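PDB 4EWC: putative nucleoprotein from Infectious salmon anemia virus, which encapsidates the negative-strand viral RNA genome, protecting it from nucleases and forming the ribonucleoprotein that serves as template for transcription and replication. Local coordinates for residues S108-A111 with A112-E116; A358-I361 with S362-E365; V527-Q530 with G531-R534. All coordinates share one frame; numbering follows the deposited sequence.

Interaction 1. Residues S108-A111 with A112-E116; sequences SKEA and AANIE
The carbonyl oxygen Glu-110 O accepts two backbone N-H groups, both arriving from the same face of its plane. Asn-114 N lies 3.3 Å from Glu-110 O and is tilted only moderately from the carbonyl plane, whereas Ala-113 N, 3.2 Å from Glu-110 O, sits well above that plane, 73° out of it. The first is the ordinary i to i+4 bond; the second is an i to i+3 bond, so the oxygen is shared between an alpha-helical and a 3-10 partner. Two further i to i+4 bonds flank this fork, Ala-112 N to Ser-108 O at 2.8 Å and Ile-115 N to Ala-111 O at 2.9 Å. These are the last turns of helix 96-114, and the three consecutive alanines 111 to 113 leave the turn with short side chains. The Glu-110 carboxylate leans forward along the helix: CG stands anti to the backbone N (chi1 -160°), and a bend at chi2 follows. Glu-110 OE2 thereby comes to 3.8 Å from Ala-113 CB. OE2 also accepts a weak hydrogen bond from Ser-302 N. One turn on, Asn-114 CG lies anti to its carbonyl carbon, chi1 -77°, and ND2 of the buried Asn-114 reaches beyond the turn to donate to Ile-300 O and Ala-298 O, holding the amide against the chain leading into helix 302-305. Ile-115 lays its CG1 alongside Ala-111 O at 3.3 Å, while its side chain packs on Leu-316, Met-319 and Arg-323 of helix 315-326.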
# COMPACT_ATOMS: atom_id res chain seq x y z
N SER A 108 -28.29 -11.77 -6.90
CA SER A 108 -28.31 -12.70 -8.04
C SER A 108 -29.55 -12.53 -8.92
O SER A 108 -29.47 -12.69 -10.13
CB SER A 108 -28.21 -14.15 -7.59
OG SER A 108 -26.94 -14.41 -7.06
N LYS A 109 -30.69 -12.23 -8.31
CA LYS A 109 -31.92 -12.00 -9.06
C LYS A 109 -31.76 -10.73 -9.88
O LYS A 109 -32.16 -10.65 -11.04
CB LYS A 109 -33.13 -11.86 -8.12
CG LYS A 109 -34.48 -12.06 -8.80
CD LYS A 109 -35.54 -11.07 -8.31
CE LYS A 109 -35.26 -9.65 -8.82
NZ LYS A 109 -36.39 -8.70 -8.56
N GLU A 110 -31.17 -9.71 -9.27
CA GLU A 110 -31.00 -8.46 -9.97
C GLU A 110 -29.98 -8.61 -11.08
O GLU A 110 -30.17 -8.10 -12.17
CB GLU A 110 -30.64 -7.30 -9.02
CG GLU A 110 -30.93 -5.96 -9.64
CD GLU A 110 -32.34 -5.89 -10.23
OE1 GLU A 110 -33.31 -6.05 -9.45
OE2 GLU A 110 -32.48 -5.70 -11.48
N ALA A 111 -28.89 -9.32 -10.79
CA ALA A 111 -27.88 -9.65 -11.80
C ALA A 111 -28.46 -10.51 -12.93
O ALA A 111 -28.08 -10.35 -14.09
CB ALA A 111 -26.71 -10.35 -11.15
N ALA A 112 -29.38 -11.40 -12.59
CA ALA A 112 -29.97 -12.31 -13.56
C ALA A 112 -31.04 -11.63 -14.38
O ALA A 112 -31.59 -12.20 -15.31
CB ALA A 112 -30.54 -13.55 -12.88
N ALA A 113 -31.36 -10.40 -14.00
CA ALA A 113 -32.25 -9.56 -14.81
C ALA A 113 -31.38 -8.90 -15.86
O ALA A 113 -31.77 -8.74 -17.01
CB ALA A 113 -32.91 -8.50 -13.96
N ASN A 114 -30.19 -8.52 -15.41
CA ASN A 114 -29.24 -7.78 -16.22
C ASN A 114 -28.51 -8.62 -17.25
O ASN A 114 -28.19 -8.12 -18.33
CB ASN A 114 -28.25 -7.02 -15.32
CG ASN A 114 -28.86 -5.78 -14.70
OD1 ASN A 114 -29.59 -5.04 -15.36
ND2 ASN A 114 -28.56 -5.54 -13.43
N ILE A 115 -28.25 -9.89 -16.93
CA ILE A 115 -27.59 -10.77 -17.89
C ILE A 115 -28.54 -11.11 -19.04
O ILE A 115 -28.10 -11.22 -20.19
CB ILE A 115 -26.99 -12.06 -17.27
CG1 ILE A 115 -28.00 -12.76 -16.36
CG2 ILE A 115 -25.72 -11.73 -16.49
CD1 ILE A 115 -28.54 -14.07 -16.92
N GLU A 116 -29.83 -11.26 -18.75
CA GLU A 116 -30.79 -11.54 -19.82
C GLU A 116 -31.00 -10.32 -20.72
O GLU A 116 -31.22 -10.46 -21.93
CB GLU A 116 -32.11 -12.06 -19.24

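Interaction 2. Residues A358-I361 with S362-E365; sequences ALKI and SDGE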
# COMPACT_ATOMS: atom_id res chain seq x y z
N ALA A 358 -13.21 -13.35 -32.12
CA ALA A 358 -12.79 -14.73 -32.22
C ALA A 358 -13.76 -15.72 -31.55
O ALA A 358 -13.77 -16.90 -31.89
CB ALA A 358 -11.38 -14.89 -31.66
N LEU A 359 -14.58 -15.25 -30.62
CA LEU A 359 -15.58 -16.14 -30.00
C LEU A 359 -16.72 -16.42 -30.96
O LEU A 359 -17.38 -15.50 -31.46
CB LEU A 359 -16.15 -15.57 -28.72
CG LEU A 359 -15.18 -15.43 -27.55
CD1 LEU A 359 -15.73 -14.40 -26.60
CD2 LEU A 359 -14.98 -16.77 -26.85
N LYS A 360 -16.96 -17.70 -31.21
CA LYS A 360 -18.00 -18.10 -32.14
C LYS A 360 -18.88 -19.19 -31.56
O LYS A 360 -18.39 -20.14 -30.93
CB LYS A 360 -17.39 -18.51 -33.46
CG LYS A 360 -17.01 -17.32 -34.31
CD LYS A 360 -15.89 -17.63 -35.28
CE LYS A 360 -15.61 -16.42 -36.13
NZ LYS A 360 -14.37 -16.58 -36.92
N ILE A 361 -20.18 -19.05 -31.78
CA ILE A 361 -21.17 -19.98 -31.26
C ILE A 361 -20.95 -21.41 -31.77
O ILE A 361 -21.50 -22.37 -31.24
CB ILE A 361 -22.59 -19.52 -31.63
CG1 ILE A 361 -23.64 -20.17 -30.71
CG2 ILE A 361 -22.88 -19.82 -33.09
CD1 ILE A 361 -23.62 -19.65 -29.29
N SER A 362 -20.14 -21.54 -32.81
CA SER A 362 -19.83 -22.83 -33.40
C SER A 362 -18.41 -23.29 -33.08
O SER A 362 -17.65 -23.64 -33.98
CB SER A 362 -20.02 -22.77 -34.92
OG SER A 362 -19.33 -21.65 -35.46
N ASP A 363 -18.06 -23.29 -31.80
CA ASP A 363 -16.75 -23.78 -31.37
C ASP A 363 -16.91 -24.87 -30.32
O ASP A 363 -17.97 -24.98 -29.69
CB ASP A 363 -15.89 -22.65 -30.81
CG ASP A 363 -15.52 -21.62 -31.86
OD1 ASP A 363 -15.21 -22.01 -33.01
OD2 ASP A 363 -15.53 -20.41 -31.53
N GLY A 364 -15.87 -25.67 -30.13
CA GLY A 364 -15.88 -26.71 -29.12
C GLY A 364 -15.93 -26.08 -27.74
O GLY A 364 -15.69 -24.89 -27.61
N GLU A 365 -16.25 -26.88 -26.72
CA GLU A 365 -16.28 -26.37 -25.35
C GLU A 365 -14.92 -25.78 -25.01
O GLU A 365 -14.80 -24.59 -24.72
CB GLU A 365 -16.67 -27.47 -24.37
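Ser-362 begins the return of the chain: its OG, held between its backbone N and carbonyl carbon (chi1 50°), makes a loose approach to Lys-360 CB at 4.2 Å. Asp-363 makes the main contact. Its CG stands anti to the carbonyl carbon, beside the backbone N (chi1 -66°), a setting that carries the carboxylate back toward the preceding residues. There OD2 accepts a weak hydrogen bond from Lys-360 N at 3.1 Å, with an N-H...O angle of 131°, so the bond is markedly bent. The same oxygen touches the aliphatic root of the lysine, OD2 to Lys-360 CB being 3.3 Å. Lys-360 O also lies near, 2.9 Å from Asp-363 OD2, but both are acceptors and do not bond. The lysine chain itself runs extended beyond CG and leads away, leaving Lys-360 NZ 6.7 Å from Asp-363 OD2: the two opposite charges do not meet, and at most a weak attraction may act between them. A side-chain oxygen thus bonds to the backbone N-H three residues earlier and links the two arms of a turn without regular secondary structure. The aspartate backbone has a separate partner, Asp-363 O accepting from Lys-325 NZ. In the helical bundle family region this bend connects helix 350-358 to helix 369-381. Leu-359 is buried on Ile-371, Met-372 and Leu-375 of the latter and on Met-321 of helix 315-326, while the exposed Ile-361 rests on Lys-325 of that same helix.

Interaction 3. Residues V527-Q530 with G531-R534; sequences VFNQ and GAIR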
# COMPACT_ATOMS: atom_id res chain seq x y z
N VAL A 527 9.91 -8.75 -1.08
CA VAL A 527 8.87 -8.66 -2.09
C VAL A 527 9.43 -7.79 -3.18
O VAL A 527 10.09 -6.79 -2.92
CB VAL A 527 7.53 -8.10 -1.53
CG1 VAL A 527 6.53 -7.85 -2.67
CG2 VAL A 527 6.94 -9.07 -0.56
N PHE A 528 9.18 -8.17 -4.42
CA PHE A 528 9.85 -7.52 -5.53
C PHE A 528 8.95 -7.39 -6.77
O PHE A 528 7.95 -8.10 -6.89
CB PHE A 528 11.11 -8.32 -5.86
CG PHE A 528 10.84 -9.76 -6.13
CD1 PHE A 528 10.54 -10.19 -7.42
CD2 PHE A 528 10.88 -10.69 -5.11
CE1 PHE A 528 10.27 -11.52 -7.67
CE2 PHE A 528 10.62 -12.02 -5.35
CZ PHE A 528 10.32 -12.44 -6.63
N ASN A 529 9.29 -6.46 -7.66
CA ASN A 529 8.55 -6.24 -8.90
C ASN A 529 8.98 -7.26 -9.98
O ASN A 529 10.06 -7.13 -10.57
CB ASN A 529 8.79 -4.83 -9.40
CG ASN A 529 8.03 -4.51 -10.67
OD1 ASN A 529 8.12 -5.22 -11.67
ND2 ASN A 529 7.29 -3.39 -10.65
N GLN A 530 8.14 -8.26 -10.22
CA GLN A 530 8.43 -9.31 -11.19
C GLN A 530 8.93 -8.78 -12.54
O GLN A 530 10.03 -9.12 -12.97
CB GLN A 530 7.20 -10.22 -11.35
CG GLN A 530 7.35 -11.34 -12.38
CD GLN A 530 8.56 -12.24 -12.15
OE1 GLN A 530 9.17 -12.22 -11.08
NE2 GLN A 530 8.91 -13.04 -13.16
N GLY A 531 8.13 -7.93 -13.19
CA GLY A 531 8.50 -7.32 -14.45
C GLY A 531 9.91 -6.74 -14.49
O GLY A 531 10.63 -6.95 -15.45
N ALA A 532 10.30 -6.03 -13.44
CA ALA A 532 11.64 -5.43 -13.36
C ALA A 532 12.73 -6.50 -13.21
O ALA A 532 13.81 -6.40 -13.81
CB ALA A 532 11.70 -4.42 -12.19
N ILE A 533 12.43 -7.52 -12.42
CA ILE A 533 13.37 -8.58 -12.15
C ILE A 533 13.61 -9.41 -13.41
O ILE A 533 14.70 -9.95 -13.62
CB ILE A 533 12.85 -9.49 -10.99
CG1 ILE A 533 12.81 -8.71 -9.66
CG2 ILE A 533 13.68 -10.75 -10.88
CD1 ILE A 533 14.17 -8.41 -9.05
N ARG A 534 12.59 -9.49 -14.25
CA ARG A 534 12.66 -10.27 -15.46
C ARG A 534 13.47 -9.52 -16.52
O ARG A 534 14.27 -10.12 -17.27
CB ARG A 534 11.25 -10.58 -15.98
CG ARG A 534 11.22 -11.20 -17.38
CD ARG A 534 9.81 -11.60 -17.80
NE ARG A 534 9.24 -12.59 -16.88
CZ ARG A 534 9.36 -13.90 -17.03
NH1 ARG A 534 10.03 -14.40 -18.07
NH2 ARG A 534 8.81 -14.73 -16.15
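Phe-528 sets its ring atom CD1 against Ile-533 CG1 at 3.5 Å, the side chains crossing at about a right angle. At the edge of that ring, in its plane, lies Gln-530 OE1, which also makes a weak hydrogen bond with Ser-564 OG of the second subunit. Asn-529, between Phe-528 and Gln-530 in the chain, is the N-cap of helix 530-536: with CG anti to the backbone N (chi1 -179°), the carboxamide turns toward the first helical turn and OD1 accepts from Ala-532 N at 2.9 Å. The N-H points well at the oxygen (160°) but comes from above the amide plane. The amide's other branch, Asn-529 ND2, donates to Ser-564 O of its own chain. Backbone bonds Ile-533 N to Asn-529 O, 3.0 Å, and Arg-534 N to Gln-530 O, 2.9 Å, start the helix after strand 526-528. Gln-530 NE2 lies 3.4 Å from Arg-534 NH2, two donors that do not bond, the amide and guanidinium planes standing 71° apart. The second subunit packs against this helix, its Ile-381 on Ile-533. A polar cap meets the helix start, whereas the guanidinium nears Arg-534 of the second subunit, where like charges would probably be tempered by solvent or ions.

How the interactions relate
Along the chain the three contacts follow in series, 108-116, 358-365 and 527-534, and none touches another. Interactions 1 and 2 lie on the same side of the chain's centre, their own centres 24 Å apart, and share helix 315-326 as a packing partner: Ile-115 meets it from the end of helix 96-114, Leu-359 and Ile-361 from the turn after helix 350-358. Interaction 3 is remote, 40 Å from interaction 1 and 36 Å from interaction 2 between centres, in the C-terminal orthomyxovirus nucleoprotein region. Two of the contacts thus belong to the helical body, while the third joins a small antiparallel hairpin to a helix that meets the second subunit, consistent with a part in the contact between the two subunits.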